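Side-chain contacts in uncharacterized protein YjgB (Bacillus subtilis, PDB 4YGT), which is of unknown function, a putative secreted lipoprotein and the first structural representative of the DUF4309 family, which belongs to the PepSY clan: residues 14-19 and 105-110; 21-26 and 142-147; 78-81 and 87-90; 91-96 and 101-106; 120-125 and 131-136. All coordinates share one frame; numbering follows the deposited sequence.

Interaction 1. Residues 14-19 and 105-110; sequences QSAAEL and GGVTPE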
# COMPACT_ATOMS: atom_id res chain seq x y z
N GLN A 14 14.39 -12.66 -1.70
CA GLN A 14 14.22 -12.00 -3.01
C GLN A 14 12.73 -11.76 -3.36
O GLN A 14 12.43 -10.89 -4.18
CB GLN A 14 14.91 -12.80 -4.13
CG GLN A 14 14.44 -14.24 -4.29
CD GLN A 14 15.30 -14.95 -5.29
OE1 GLN A 14 15.12 -14.83 -6.51
NE2 GLN A 14 16.29 -15.68 -4.80
N SER A 15 11.81 -12.51 -2.71
CA SER A 15 10.37 -12.37 -2.85
C SER A 15 9.95 -10.97 -2.38
O SER A 15 9.19 -10.29 -3.08
CB SER A 15 9.65 -13.45 -2.05
OG SER A 15 8.31 -13.62 -2.46
N ALA A 16 10.51 -10.52 -1.23
CA ALA A 16 10.26 -9.20 -0.65
C ALA A 16 10.93 -8.10 -1.46
O ALA A 16 10.40 -6.99 -1.53
CB ALA A 16 10.75 -9.16 0.79
N ALA A 17 12.09 -8.42 -2.09
CA ALA A 17 12.84 -7.49 -2.93
C ALA A 17 12.08 -7.22 -4.23
O ALA A 17 11.87 -6.05 -4.58
CB ALA A 17 14.22 -8.06 -3.24
N GLU A 18 11.63 -8.31 -4.91
CA GLU A 18 10.86 -8.24 -6.16
C GLU A 18 9.54 -7.51 -5.91
O GLU A 18 9.08 -6.79 -6.80
CB GLU A 18 10.62 -9.63 -6.75
CG GLU A 18 11.69 -10.03 -7.76
CD GLU A 18 12.24 -11.45 -7.64
OE1 GLU A 18 11.45 -12.37 -7.33
OE2 GLU A 18 13.45 -11.63 -7.89
N LEU A 19 8.98 -7.66 -4.69
CA LEU A 19 7.75 -6.98 -4.27
C LEU A 19 7.97 -5.46 -4.23
O LEU A 19 7.20 -4.72 -4.83
CB LEU A 19 7.28 -7.51 -2.90
CG LEU A 19 6.16 -6.72 -2.24
CD1 LEU A 19 4.86 -6.79 -3.04
CD2 LEU A 19 5.97 -7.13 -0.82
N GLY A 105 6.72 -8.62 5.68
CA GLY A 105 7.50 -9.14 6.80
C GLY A 105 8.99 -9.11 6.52
O GLY A 105 9.80 -9.00 7.44
N GLY A 106 9.33 -9.17 5.23
CA GLY A 106 10.69 -9.11 4.72
C GLY A 106 11.09 -7.75 4.18
O GLY A 106 12.21 -7.59 3.69
N VAL A 107 10.17 -6.77 4.25
CA VAL A 107 10.41 -5.41 3.75
C VAL A 107 10.93 -4.57 4.91
O VAL A 107 10.17 -4.13 5.77
CB VAL A 107 9.18 -4.79 3.04
CG1 VAL A 107 9.46 -3.35 2.59
CG2 VAL A 107 8.77 -5.64 1.84
N THR A 108 12.25 -4.37 4.90
CA THR A 108 13.01 -3.62 5.91
C THR A 108 13.50 -2.29 5.33
O THR A 108 13.62 -2.19 4.10
CB THR A 108 14.20 -4.48 6.40
OG1 THR A 108 15.00 -4.84 5.28
CG2 THR A 108 13.76 -5.73 7.15
N PRO A 109 13.85 -1.26 6.16
CA PRO A 109 14.36 0.01 5.60
C PRO A 109 15.67 -0.15 4.82
O PRO A 109 16.04 0.74 4.05
CB PRO A 109 14.59 0.87 6.85
CG PRO A 109 13.68 0.30 7.88
CD PRO A 109 13.75 -1.18 7.63
N GLU A 110 16.37 -1.30 5.01
CA GLU A 110 17.62 -1.62 4.32
C GLU A 110 17.34 -2.26 2.95
O GLU A 110 18.05 -1.95 2.00
CB GLU A 110 18.55 -2.52 5.19
CG GLU A 110 18.10 -3.96 5.37
CD GLU A 110 18.32 -4.55 6.75
OE1 GLU A 110 19.50 -4.73 7.14
OE2 GLU A 110 17.32 -4.87 7.42

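Interaction 2. Residues 21-26 and 142-147; sequences KNLYNT and LHFVIG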
# COMPACT_ATOMS: atom_id res chain seq x y z
N LYS A 21 10.33 -3.77 -5.67
CA LYS A 21 10.58 -3.39 -7.06
C LYS A 21 9.27 -3.26 -7.84
O LYS A 21 9.09 -2.27 -8.55
CB LYS A 21 11.53 -4.39 -7.76
CG LYS A 21 13.00 -4.31 -7.33
CD LYS A 21 13.94 -5.13 -8.24
CE LYS A 21 13.94 -6.63 -7.96
NZ LYS A 21 14.63 -7.39 -9.03
N ASN A 22 8.34 -4.25 -7.71
CA ASN A 22 7.08 -4.24 -8.44
C ASN A 22 6.17 -3.09 -7.94
O ASN A 22 5.49 -2.45 -8.75
CB ASN A 22 6.38 -5.61 -8.35
CG ASN A 22 5.23 -5.83 -9.31
OD1 ASN A 22 5.14 -5.22 -10.40
ND2 ASN A 22 4.35 -6.76 -8.96
N LEU A 23 6.18 -2.80 -6.63
CA LEU A 23 5.41 -1.72 -6.02
C LEU A 23 5.89 -0.36 -6.51
O LEU A 23 5.06 0.46 -6.89
CB LEU A 23 5.48 -1.78 -4.50
CG LEU A 23 4.73 -2.87 -3.79
CD1 LEU A 23 5.23 -3.00 -2.34
CD2 LEU A 23 3.23 -2.62 -3.78
N TYR A 24 7.22 -0.14 -6.53
CA TYR A 24 7.85 1.09 -7.01
C TYR A 24 7.50 1.36 -8.47
O TYR A 24 7.14 2.48 -8.80
CB TYR A 24 9.38 1.02 -6.82
CG TYR A 24 10.12 2.28 -7.25
CD1 TYR A 24 10.10 3.43 -6.47
CD2 TYR A 24 10.85 2.31 -8.44
CE1 TYR A 24 10.78 4.58 -6.86
CE2 TYR A 24 11.54 3.45 -8.84
CZ TYR A 24 11.50 4.59 -8.05
OH TYR A 24 12.19 5.71 -8.45
N ASN A 25 7.55 0.30 -9.31
CA ASN A 25 7.23 0.29 -10.74
C ASN A 25 5.80 0.75 -11.00
O ASN A 25 5.63 1.77 -11.67
CB ASN A 25 7.44 -1.13 -11.31
CG ASN A 25 7.10 -1.35 -12.79
OD1 ASN A 25 7.76 -0.84 -13.70
ND2 ASN A 25 6.14 -2.23 -13.06
N THR A 26 4.78 0.06 -10.43
CA THR A 26 3.38 0.35 -10.72
C THR A 26 2.93 1.68 -10.10
O THR A 26 2.06 2.35 -10.68
CB THR A 26 2.42 -0.81 -10.35
OG1 THR A 26 2.20 -0.87 -8.95
CG2 THR A 26 2.91 -2.14 -10.86
N LEU A 142 4.94 6.61 -2.83
CA LEU A 142 4.83 5.34 -2.11
C LEU A 142 5.31 5.54 -0.72
O LEU A 142 6.47 5.92 -0.52
CB LEU A 142 5.69 4.27 -2.76
CG LEU A 142 5.13 3.34 -3.75
CD1 LEU A 142 6.16 2.32 -4.08
CD2 LEU A 142 3.88 2.65 -3.22
N HIS A 143 4.43 5.32 0.24
CA HIS A 143 4.71 5.50 1.65
C HIS A 143 4.89 4.14 2.30
O HIS A 143 3.90 3.44 2.53
CB HIS A 143 3.54 6.25 2.30
CG HIS A 143 3.36 7.66 1.82
ND1 HIS A 143 3.65 8.74 2.64
CD2 HIS A 143 2.88 8.12 0.65
CE1 HIS A 143 3.35 9.81 1.93
NE2 HIS A 143 2.88 9.49 0.73
N PHE A 144 6.16 3.73 2.54
CA PHE A 144 6.42 2.47 3.23
C PHE A 144 6.38 2.73 4.74
O PHE A 144 7.30 3.35 5.27
CB PHE A 144 7.76 1.85 2.82
CG PHE A 144 7.84 1.43 1.38
CD1 PHE A 144 8.29 2.32 0.41
CD2 PHE A 144 7.50 0.14 0.99
CE1 PHE A 144 8.41 1.92 -0.93
CE2 PHE A 144 7.59 -0.26 -0.34
CZ PHE A 144 8.06 0.63 -1.29
N VAL A 145 5.29 2.31 5.41
CA VAL A 145 5.11 2.57 6.84
C VAL A 145 5.69 1.39 7.66
O VAL A 145 5.08 0.33 7.76
CB VAL A 145 3.63 2.88 7.18
CG1 VAL A 145 3.44 3.17 8.65
CG2 VAL A 145 3.11 4.05 6.33
N ILE A 146 6.87 1.61 8.26
CA ILE A 146 7.63 0.63 9.05
C ILE A 146 7.29 0.78 10.54
O ILE A 146 7.23 1.89 11.08
CB ILE A 146 9.16 0.80 8.76
CG1 ILE A 146 9.46 0.85 7.23
CG2 ILE A 146 10.04 -0.23 9.50
CD1 ILE A 146 9.60 -0.50 6.46
N GLY A 147 7.05 -0.36 11.19
CA GLY A 147 6.69 -0.43 12.60
C GLY A 147 7.84 -0.27 13.56
O GLY A 147 8.91 0.21 13.17

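Interaction 3. Residues 78-81 and 87-90; sequences YGFS and TISE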
# COMPACT_ATOMS: atom_id res chain seq x y z
N TYR A 78 -5.93 -5.16 1.53
CA TYR A 78 -5.95 -3.83 0.91
C TYR A 78 -6.93 -2.94 1.59
O TYR A 78 -7.93 -3.42 2.13
CB TYR A 78 -6.32 -3.82 -0.58
CG TYR A 78 -5.31 -4.44 -1.50
CD1 TYR A 78 -4.25 -3.70 -2.02
CD2 TYR A 78 -5.43 -5.76 -1.89
CE1 TYR A 78 -3.32 -4.28 -2.89
CE2 TYR A 78 -4.53 -6.34 -2.77
CZ TYR A 78 -3.47 -5.62 -3.24
OH TYR A 78 -2.64 -6.31 -4.07
N GLY A 79 -6.69 -1.65 1.45
CA GLY A 79 -7.54 -0.58 1.91
C GLY A 79 -7.66 0.45 0.80
O GLY A 79 -6.69 0.74 0.11
N PHE A 80 -8.86 0.96 0.59
CA PHE A 80 -9.12 2.00 -0.39
C PHE A 80 -9.89 3.13 0.26
O PHE A 80 -10.93 2.91 0.86
CB PHE A 80 -9.92 1.45 -1.58
CG PHE A 80 -9.21 0.35 -2.33
CD1 PHE A 80 -9.30 -0.97 -1.92
CD2 PHE A 80 -8.43 0.65 -3.44
CE1 PHE A 80 -8.65 -1.98 -2.61
CE2 PHE A 80 -7.77 -0.37 -4.13
CZ PHE A 80 -7.88 -1.67 -3.71
N SER A 81 -9.36 4.34 0.18
CA SER A 81 -10.07 5.55 0.61
C SER A 81 -10.45 6.29 -0.68
O SER A 81 -9.84 6.07 -1.73
CB SER A 81 -9.22 6.40 1.55
OG SER A 81 -8.15 7.03 0.87
N THR A 87 -13.73 8.78 -6.44
CA THR A 87 -12.55 8.19 -7.09
C THR A 87 -11.56 7.85 -5.98
O THR A 87 -11.63 8.43 -4.90
CB THR A 87 -11.94 9.09 -8.18
OG1 THR A 87 -11.45 10.30 -7.58
CG2 THR A 87 -12.91 9.41 -9.30
N ILE A 88 -10.64 6.90 -6.23
CA ILE A 88 -9.68 6.46 -5.22
C ILE A 88 -8.71 7.60 -4.80
O ILE A 88 -8.02 8.19 -5.64
CB ILE A 88 -8.91 5.20 -5.71
CG1 ILE A 88 -9.88 4.02 -6.07
CG2 ILE A 88 -7.83 4.77 -4.70
CD1 ILE A 88 -9.16 2.80 -6.74
N SER A 89 -8.64 7.89 -3.49
CA SER A 89 -7.70 8.91 -3.00
C SER A 89 -6.43 8.25 -2.50
O SER A 89 -5.37 8.86 -2.61
CB SER A 89 -8.32 9.80 -1.93
OG SER A 89 -8.96 9.07 -0.91
N GLU A 90 -6.50 6.99 -1.98
CA GLU A 90 -5.32 6.29 -1.46
C GLU A 90 -5.51 4.80 -1.49
O GLU A 90 -6.62 4.29 -1.27
CB GLU A 90 -5.04 6.76 -0.02
CG GLU A 90 -3.78 6.22 0.63
CD GLU A 90 -3.44 6.79 1.99
OE1 GLU A 90 -3.89 7.92 2.31
OE2 GLU A 90 -2.68 6.13 2.73

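Interaction 4. Residues 91-96 and 101-106; sequences IRYFGT and QLNLGG. With SO4 (sulfate ion), chain B.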
# COMPACT_ATOMS: atom_id res chain seq x y z
N ILE A 91 -4.41 4.07 -1.78
CA ILE A 91 -4.42 2.60 -1.75
C ILE A 91 -3.45 2.20 -0.65
O ILE A 91 -2.37 2.76 -0.56
CB ILE A 91 -4.12 1.90 -3.13
CG1 ILE A 91 -5.02 2.47 -4.26
CG2 ILE A 91 -4.27 0.37 -3.02
CD1 ILE A 91 -4.67 2.06 -5.70
N ARG A 92 -3.88 1.28 0.21
CA ARG A 92 -3.10 0.75 1.30
C ARG A 92 -2.94 -0.76 1.11
O ARG A 92 -3.93 -1.48 1.01
CB ARG A 92 -3.81 1.11 2.61
CG ARG A 92 -2.93 1.08 3.83
CD ARG A 92 -3.60 1.83 4.96
NE ARG A 92 -3.41 3.28 4.89
CZ ARG A 92 -3.95 4.13 5.75
NH1 ARG A 92 -4.76 3.70 6.71
NH2 ARG A 92 -3.73 5.43 5.63
N TYR A 93 -1.68 -1.23 1.01
CA TYR A 93 -1.26 -2.62 0.84
C TYR A 93 -0.81 -3.14 2.22
O TYR A 93 0.12 -2.60 2.80
CB TYR A 93 -0.13 -2.68 -0.21
CG TYR A 93 0.46 -4.05 -0.43
CD1 TYR A 93 -0.11 -4.94 -1.33
CD2 TYR A 93 1.62 -4.45 0.24
CE1 TYR A 93 0.42 -6.22 -1.51
CE2 TYR A 93 2.16 -5.72 0.05
CZ TYR A 93 1.56 -6.60 -0.83
OH TYR A 93 2.09 -7.86 -1.01
N PHE A 94 -1.47 -4.21 2.74
CA PHE A 94 -1.19 -4.71 4.08
C PHE A 94 -0.34 -5.98 4.14
O PHE A 94 0.01 -6.43 5.24
CB PHE A 94 -2.52 -4.97 4.78
CG PHE A 94 -3.23 -3.69 5.15
CD1 PHE A 94 -2.92 -3.02 6.34
CD2 PHE A 94 -4.27 -3.20 4.36
CE1 PHE A 94 -3.60 -1.86 6.69
CE2 PHE A 94 -4.94 -2.04 4.72
CZ PHE A 94 -4.62 -1.38 5.88
N GLY A 95 0.01 -6.53 2.97
CA GLY A 95 0.73 -7.79 2.90
C GLY A 95 -0.20 -8.92 3.29
O GLY A 95 -1.42 -8.72 3.36
N THR A 96 0.35 -10.10 3.59
CA THR A 96 -0.43 -11.28 4.01
C THR A 96 -0.16 -11.58 5.50
O THR A 96 0.71 -10.96 6.13
CB THR A 96 -0.11 -12.50 3.11
OG1 THR A 96 1.14 -13.06 3.50
CG2 THR A 96 -0.07 -12.15 1.63
N GLN A 101 6.89 -13.26 5.70
CA GLN A 101 8.32 -13.06 5.40
C GLN A 101 8.52 -12.84 3.89
O GLN A 101 9.32 -11.98 3.49
CB GLN A 101 9.14 -14.28 5.88
N LEU A 102 7.71 -13.55 3.06
CA LEU A 102 7.71 -13.48 1.60
C LEU A 102 7.20 -12.13 1.07
O LEU A 102 7.36 -11.86 -0.12
CB LEU A 102 6.89 -14.62 0.98
CG LEU A 102 7.26 -16.05 1.35
CD1 LEU A 102 6.31 -17.02 0.72
CD2 LEU A 102 8.69 -16.39 0.95
N ASN A 103 6.60 -11.28 1.94
CA ASN A 103 6.15 -9.96 1.51
C ASN A 103 6.57 -8.90 2.54
O ASN A 103 7.76 -8.81 2.79
CB ASN A 103 4.66 -9.90 1.13
CG ASN A 103 3.73 -10.40 2.18
OD1 ASN A 103 3.35 -9.66 3.09
ND2 ASN A 103 3.36 -11.67 2.09
N LEU A 104 5.65 -8.10 3.12
CA LEU A 104 5.97 -6.98 4.03
C LEU A 104 6.79 -7.36 5.26
O LEU A 104 7.51 -6.50 5.78
CB LEU A 104 4.71 -6.22 4.48
CG LEU A 104 3.93 -5.48 3.38
CD1 LEU A 104 2.97 -4.49 3.97
CD2 LEU A 104 4.86 -4.74 2.44
N GLY A 105 6.72 -8.62 5.68
CA GLY A 105 7.50 -9.14 6.80
C GLY A 105 8.99 -9.11 6.52
O GLY A 105 9.80 -9.00 7.44
N GLY A 106 9.33 -9.17 5.23
CA GLY A 106 10.69 -9.11 4.72
C GLY A 106 11.09 -7.75 4.18
O GLY A 106 12.21 -7.59 3.69
S SO4 B . -6.41 7.34 8.86
O1 SO4 B . -7.71 8.00 8.68
O2 SO4 B . -6.55 5.90 9.09
O3 SO4 B . -5.61 7.57 7.65
O4 SO4 B . -5.71 7.87 10.01

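Interaction 5. Residues 120-125 and 131-136; sequences NRVLTV and IDYVYD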
# COMPACT_ATOMS: atom_id res chain seq x y z
N ASN A 120 13.35 9.44 -0.42
CA ASN A 120 13.15 10.87 -0.64
C ASN A 120 12.89 11.61 0.68
O ASN A 120 13.49 12.66 0.91
CB ASN A 120 12.01 11.12 -1.62
CG ASN A 120 12.33 10.69 -3.03
OD1 ASN A 120 11.98 9.58 -3.46
ND2 ASN A 120 13.00 11.55 -3.78
N ARG A 121 12.02 11.05 1.53
CA ARG A 121 11.57 11.62 2.81
C ARG A 121 11.39 10.59 3.88
O ARG A 121 10.94 9.48 3.59
CB ARG A 121 10.15 12.20 2.62
CG ARG A 121 10.02 13.64 2.23
CD ARG A 121 8.55 13.89 1.93
NE ARG A 121 8.36 14.62 0.68
CZ ARG A 121 8.23 14.04 -0.51
NH1 ARG A 121 8.27 12.72 -0.63
NH2 ARG A 121 8.07 14.78 -1.60
N VAL A 122 11.56 11.01 5.13
CA VAL A 122 11.23 10.19 6.28
C VAL A 122 10.25 11.06 7.09
O VAL A 122 10.59 12.18 7.44
CB VAL A 122 12.43 9.63 7.07
CG1 VAL A 122 11.94 8.82 8.27
CG2 VAL A 122 13.30 8.75 6.19
N LEU A 123 9.00 10.59 7.25
CA LEU A 123 7.92 11.33 7.90
C LEU A 123 7.34 10.62 9.11
O LEU A 123 7.36 9.38 9.20
CB LEU A 123 6.75 11.61 6.91
CG LEU A 123 6.95 12.45 5.65
CD1 LEU A 123 5.73 12.34 4.75
CD2 LEU A 123 7.19 13.92 5.98
N THR A 124 6.72 11.40 9.99
CA THR A 124 6.07 10.94 11.21
C THR A 124 4.65 10.46 10.82
O THR A 124 4.13 10.87 9.77
CB THR A 124 6.15 12.07 12.28
OG1 THR A 124 5.90 11.56 13.59
CG2 THR A 124 5.26 13.28 11.98
N VAL A 125 4.07 9.54 11.62
CA VAL A 125 2.72 9.03 11.36
C VAL A 125 1.82 9.54 12.52
O VAL A 125 2.12 9.24 13.69
CB VAL A 125 2.63 7.47 11.16
CG1 VAL A 125 1.20 7.04 10.83
CG2 VAL A 125 3.60 6.98 10.08
N ILE A 131 7.15 4.78 11.37
CA ILE A 131 7.93 5.72 10.58
C ILE A 131 7.71 5.39 9.09
O ILE A 131 7.69 4.23 8.66
CB ILE A 131 9.42 5.86 11.01
CG1 ILE A 131 9.94 7.27 10.67
CG2 ILE A 131 10.34 4.75 10.50
CD1 ILE A 131 9.49 8.41 11.71
N ASP A 132 7.44 6.42 8.34
CA ASP A 132 7.10 6.35 6.93
C ASP A 132 8.29 6.74 6.04
O ASP A 132 8.69 7.91 6.03
CB ASP A 132 5.90 7.28 6.73
CG ASP A 132 5.34 7.47 5.35
OD1 ASP A 132 5.74 6.71 4.44
OD2 ASP A 132 4.52 8.38 5.18
N TYR A 133 8.81 5.77 5.27
CA TYR A 133 9.86 5.98 4.26
C TYR A 133 9.17 6.30 2.91
O TYR A 133 8.52 5.43 2.34
CB TYR A 133 10.74 4.73 4.14
CG TYR A 133 11.61 4.49 5.35
CD1 TYR A 133 11.12 3.80 6.46
CD2 TYR A 133 12.93 4.92 5.39
CE1 TYR A 133 11.93 3.54 7.57
CE2 TYR A 133 13.75 4.69 6.50
CZ TYR A 133 13.23 4.00 7.59
OH TYR A 133 14.01 3.74 8.68
N VAL A 134 9.24 7.57 2.45
CA VAL A 134 8.55 7.99 1.24
C VAL A 134 9.47 8.00 0.02
O VAL A 134 10.54 8.61 0.05
CB VAL A 134 7.87 9.38 1.40
CG1 VAL A 134 6.99 9.71 0.20
CG2 VAL A 134 7.07 9.46 2.69
N TYR A 135 9.01 7.35 -1.07
CA TYR A 135 9.67 7.29 -2.38
C TYR A 135 8.79 8.00 -3.41
O TYR A 135 7.64 7.62 -3.57
CB TYR A 135 9.94 5.83 -2.80
CG TYR A 135 11.14 5.24 -2.10
CD1 TYR A 135 12.42 5.39 -2.63
CD2 TYR A 135 11.01 4.56 -0.89
CE1 TYR A 135 13.54 4.87 -1.98
CE2 TYR A 135 12.12 4.02 -0.24
CZ TYR A 135 13.38 4.18 -0.79
OH TYR A 135 14.48 3.65 -0.14
N ASP A 136 9.30 9.06 -4.08
CA ASP A 136 8.52 9.77 -5.09
C ASP A 136 8.49 8.95 -6.37
O ASP A 136 9.52 8.42 -6.79
CB ASP A 136 9.06 11.18 -5.34
CG ASP A 136 8.86 12.17 -4.19
OD1 ASP A 136 7.91 11.98 -3.38
OD2 ASP A 136 9.59 13.18 -4.16
O HOH W 1 12.28 7.64 -6.20

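Interaction 1. Residues 14-19 and 105-110
Ala16, in the first turns of helix 14-27, has its CA 5.4 Å from the CA of Gly106, where a short 3-10 turn gives way to the loop that leads into helix 109-116. This is helix-on-loop packing, small, and made of van der Waals contacts alone. Ala16 points its CB toward the turn and rests it 3.6 Å from Gly106 O. The fit depends on the glycine: a CB built there would crowd the alanine methyl, and without one the backbone can settle against the helix. Val107, the next residue, lays CG2 against the helix between Ala16 and Leu19. With CG1 anti to the backbone N (chi1 177°), this CG2 is left to face the helix, where it lies 4.2 Å from Ala16 CB. Leu19 crosses the valine at about a right angle and also reaches Asn103 in the preceding loop. Nearby, Ser15 OG hydrogen-bonds to Leu102 O and ties the same helix to that loop. Beyond the contact, Thr108 N-caps helix 109-116 through Val111 N, and its OG1 also bonds to Glu110 OE2. The far end of the apolar patch is the meeting of Leu19 CD2 with Val107 CG2, 4.1 Å apart.

Interaction 2. Residues 21-26 and 142-147
Leu142 and Leu23 bury the most surface here, followed by Phe144, and the contact is van der Waals packing, part of it against the helix backbone. Leu142 sends CD1 out from strand 140-146 to lie against that backbone: the methyl sits 3.5 Å from Leu23 O and 3.6 Å from Tyr24 CA. It thus beds down between two successive residues of the helix, with the CB atoms of both close by; Leu23 CB is 4.2 Å from the same CD1. Leu23 points toward the strand, and its CG lies anti to its own carbonyl carbon (chi1 -72°), from where the branch runs on to set CD1 4.1 Å from Phe144 CE2. The two side chains meet obliquely.

This is a helix laid on a beta-sheet. Helix 14-27 packs on one side of the antiparallel sheet, and the short axes of 21-26 and 142-146 pass 10.1 Å apart at an angle of 149°, so helix and strand run in roughly opposing directions. The Phe144 side chain does not set out directly at the helix; it is the CE2 side of its ring that reaches Leu23. The same ring also touches Leu112 and Leu116 of helix 109-116, which places it between two helices. Leu142 and Phe144 both touch Val155 of the adjoining strand 152-159. Tyr24 contributes mainly its CA and CB, 4.4 Å from CB to Leu142 CD1, while its OH turns to a hydrogen bond with Tyr28 OH.

Interaction 3. Residues 78-81 and 87-90
Ser81 and Ser89 set their hydroxyls against each other, OG to OG at 2.8 Å, in a hydrogen bond either could donate. The two strands, 77-82 and 88-95, form a beta hairpin, and here it carries a classic beta bulge: Ser89 and Glu90 together face the single residue Ser81. Ser81 O takes a bond from Ser89 N at 2.8 Å, the donor lying well above the carbonyl plane, and a weak, longer one from Glu90 N. In return Ser81 N donates to Glu90 O at 3.1 Å in a nearly straight bond. One carbonyl thus serves two successive NH groups. The directions of the short segments 78-81 and 88-90 make an angle of 118°, well away from antiparallel.

Each serine has OG between its backbone N and carbonyl carbon (chi1 71° for Ser81, 49° for Ser89), and this brings the two oxygens together. Ser81 OG also lies 3.2 Å from Glu90 CB. The glutamate starts on the same sheet face as Ser81, but its extended chain carries the carboxylate away, to a salt bridge with Arg92.

Phe80 and Ile88 make the apolar half, their side chains meeting at a slant. Both touch Val49 of helix 46-53, and Phe80 also meets Phe53, so this pair lines the side of the hairpin on which that helix packs. The touch across the strands falls between Phe80 CD2 and Ile88 CD1, 4.0 Å apart.

Interaction 4. Residues 91-96 and 101-106
Asn103 and Thr96 meet because each has its first branch atom between its backbone N and carbonyl carbon: CG of Asn103 (chi1 54°) and OG1 of Thr96 (chi1 78°). The amide is then held from both ends. Asn103 ND2 donates to Thr96 OG1 at 3.0 Å, with the hydroxyl close to the amide plane. Asn103 OD1 accepts from Thr96 N at 3.1 Å, which comes from above the carbonyl plane, and from Leu104 N at 2.8 Å in a bent bond; the two donors approach from opposite faces. These bonds, unequal in quality, fix the rotation of the buried group. With an alanine here, Thr96 N and Leu104 N would probably lose their shared acceptor, and Thr96 OG1 the amide donor. Thr96 OG1 has a further bond to Val98 O.

Gly95 lies close by, its CA 3.2 Å from Asn103 OD1. A side chain would run into that oxygen, and the positive phi also favours glycine. Leu104 supplies the apolar half: CD2 lies at the ring edge of Tyr93, 3.7 Å from CE2, while CD1 is 3.6 Å from Tyr93 O. The tyrosine OH rests against Asn103 CB. Further back along the strand, Arg92 makes a weak bond to a sulfate, probably from the crystallisation liquor, that Arg65 also holds.

An asparagine side chain bonded to backbone NH groups and a hydroxyl thus ties the loop after strand 88-95 to the strand's end, before helix 109-116.

Interaction 5. Residues 120-125 and 131-136
Val122 and Ile131 form a tight apolar centre, CG1 to CG1 at 3.5 Å, with the side chains crossing at about a right angle. On this face Val122 also lies alongside Tyr133, CG2 to CD2 at 3.9 Å. On the other face Leu123 CD1 meets Val134 CG2. Val125 CG2 leans on Asp132 CB. The backbones form an antiparallel hairpin: Leu123 pairs with Asp132 through two nearly straight bonds, and Arg121 with Val134 through two more. A classic beta bulge follows, with Asn120 and Arg121 both facing Val134, whose O also takes a weak bond from Asn120 N.

At the polar edge Asp136 is met by two residues. Its backbone N donates to Asn120 OD1 at 2.8 Å, from above the carbonyl plane, and the amide stacks on the carboxylate with the planes 21° apart. Arg121, bent at chi3 (-133°), brings NH1 to 3.4 Å from Val134 CG1 and forms a salt bridge, NH1 to Asp136 OD1 at 2.9 Å, straight and in the guanidinium plane. The two groups are not coplanar, being turned 57° apart, and NH2 adds only weak bonds. A leucine in place of Arg121 would probably leave the Asp136 carboxylate without this countercharge. One water spans Asp136 O and, weakly, Asn120 OD1.

Strand 121-124 ends the sheet within this chain. Its partner 131-137 lies next to strand 140-146, where Asp132 OD2 bonds to His143 ND1; Tyr133 and Tyr135 turn to helix 109-116, both touching Leu112, and Tyr135 OH reaches Gly117 O.

Four of the five contacts reach the one antiparallel sheet. Interactions 3 and 4 come in series on strand 88-95, their centres about 17 Å apart; interaction 5 is the hairpin at the 121-124 edge of the sheet, its centre about 19 Å from that of interaction 3. Interactions 1 and 2 both use helix 14-27, their centres about 10 Å apart, and their segments alternate along the chain. All three others are nested inside the loop closed by interaction 2, so helix 14-27, early in the chain, packs on strand 140-146, which comes late. Interactions 1 and 4 share Gly105 and Gly106, and Leu19 touches Tyr93, linking helix, turn and sheet into one compact domain.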